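PDB 3JTN: adapter protein MecA 2 from Bacillus subtilis, which acts as an adaptor that delivers unfolded, aggregated and regulatory proteins such as ComK to the ClpC protease, its C-terminal domain, the part described here, contacting ClpC. Local coordinates for residues Q15-L20 with N81-I86. Sequence-based numbering, arbitrary orientation.
Sequences QLSESL and NAVETI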
# COMPACT_ATOMS: atom_id res chain seq x y z
N GLN A 15 -2.56 -9.89 -0.36
CA GLN A 15 -1.86 -10.58 -1.42
C GLN A 15 -0.64 -9.78 -1.88
O GLN A 15 0.48 -10.28 -1.94
CB GLN A 15 -2.83 -10.79 -2.57
CG GLN A 15 -3.83 -11.91 -2.31
CD GLN A 15 -4.96 -11.96 -3.33
OE1 GLN A 15 -5.34 -10.94 -3.91
NE2 GLN A 15 -5.52 -13.15 -3.54
N LEU A 16 -0.87 -8.52 -2.22
CA LEU A 16 0.23 -7.61 -2.51
C LEU A 16 1.34 -7.73 -1.48
O LEU A 16 2.52 -7.77 -1.83
CB LEU A 16 -0.30 -6.18 -2.51
CG LEU A 16 0.74 -5.07 -2.43
CD1 LEU A 16 1.58 -5.06 -3.69
CD2 LEU A 16 0.03 -3.75 -2.26
N SER A 17 0.97 -7.78 -0.21
CA SER A 17 1.95 -7.80 0.87
C SER A 17 2.98 -8.89 0.71
O SER A 17 4.14 -8.72 1.07
CB SER A 17 1.25 -7.98 2.20
OG SER A 17 0.41 -6.88 2.43
N GLU A 18 2.55 -10.02 0.18
CA GLU A 18 3.48 -11.13 -0.05
C GLU A 18 4.53 -10.72 -1.06
O GLU A 18 5.71 -11.04 -0.91
CB GLU A 18 2.73 -12.37 -0.55
CG GLU A 18 3.64 -13.55 -0.89
CD GLU A 18 4.72 -13.78 0.17
OE1 GLU A 18 5.92 -13.67 -0.16
OE2 GLU A 18 4.36 -14.06 1.33
N SER A 19 4.11 -10.00 -2.09
CA SER A 19 5.04 -9.60 -3.14
C SER A 19 5.96 -8.51 -2.58
O SER A 19 7.17 -8.58 -2.75
CB SER A 19 4.29 -9.10 -4.37
OG SER A 19 3.61 -10.16 -5.00
N LEU A 20 5.38 -7.54 -1.89
CA LEU A 20 6.19 -6.46 -1.31
C LEU A 20 7.23 -6.99 -0.33
O LEU A 20 8.39 -6.56 -0.35
CB LEU A 20 5.30 -5.40 -0.64
CG LEU A 20 4.30 -4.65 -1.53
CD1 LEU A 20 3.75 -3.46 -0.79
CD2 LEU A 20 4.95 -4.23 -2.83
N ASN A 81 3.99 0.11 8.71
CA ASN A 81 4.29 -1.31 8.87
C ASN A 81 3.21 -2.21 8.28
O ASN A 81 3.05 -3.35 8.69
CB ASN A 81 4.53 -1.66 10.34
CG ASN A 81 3.36 -1.26 11.22
OD1 ASN A 81 2.31 -0.86 10.72
ND2 ASN A 81 3.55 -1.37 12.53
N ALA A 82 2.48 -1.67 7.31
CA ALA A 82 1.42 -2.43 6.63
C ALA A 82 1.84 -3.84 6.22
O ALA A 82 1.18 -4.82 6.59
CB ALA A 82 0.95 -1.66 5.42
N VAL A 83 2.91 -3.94 5.44
CA VAL A 83 3.29 -5.23 4.87
C VAL A 83 3.72 -6.19 5.96
O VAL A 83 3.42 -7.37 5.90
CB VAL A 83 4.43 -5.11 3.87
CG1 VAL A 83 4.95 -6.50 3.53
CG2 VAL A 83 3.97 -4.39 2.60
N GLU A 84 4.43 -5.68 6.96
CA GLU A 84 4.96 -6.57 7.97
C GLU A 84 3.86 -6.98 8.93
O GLU A 84 3.86 -8.10 9.43
CB GLU A 84 6.12 -5.94 8.72
CG GLU A 84 5.76 -5.28 10.01
CD GLU A 84 6.75 -5.62 11.10
OE1 GLU A 84 6.60 -6.69 11.72
OE2 GLU A 84 7.68 -4.81 11.33
N THR A 85 2.92 -6.08 9.18
CA THR A 85 1.74 -6.39 9.98
C THR A 85 0.92 -7.48 9.31
O THR A 85 0.49 -8.43 9.95
CB THR A 85 0.85 -5.17 10.14
OG1 THR A 85 1.50 -4.23 11.00
CG2 THR A 85 -0.50 -5.57 10.74
N ILE A 86 0.70 -7.34 8.02
CA ILE A 86 -0.04 -8.32 7.25
C ILE A 86 0.71 -9.64 7.17
O ILE A 86 0.17 -10.69 7.50
CB ILE A 86 -0.32 -7.81 5.84
CG1 ILE A 86 -1.36 -6.70 5.89
CG2 ILE A 86 -0.79 -8.95 4.96
CD1 ILE A 86 -1.76 -6.18 4.53
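A chi1 of 169° turns CG1 of Val83 away from its own backbone N and sets CG2 beside it, and the two methyls spread like a fork over helix 10-22, CG1 reaching the backbone at Ser17 and CG2 the side chain of Leu20. CG1 lies 3.4 Å from Ser17 O, and CG2 lies 3.5 Å from Leu20 CD1, the side chains of Leu20 and Val83 crossing at about a right angle. Beta-branching suits Val83, since one short side chain fills both places. One turn on, Ile86, whose chi1 of -71° puts CG2 opposite its N and CG1 beside it, covers Ser17: its CD1 comes within 3.1 Å of Ser17 OG and its CG2 within 3.6 Å of Ser17 CB. A serine is small enough for close approach, and its buried hydroxyl is hydrogen-bonded to Ile13 O in its own helix. Replacing Val83 by an alanine is likely to open a gap beside Leu20 CD1 and to uncover Ser17 O. The segment axes pass 9.0 Å apart at -109°. Leu20 also touches Leu39 and Leu41 of strand 36-41, which places this steep helix crossing in the buried core of the domain's alpha+beta fold, in which helices pack on an antiparallel sheet.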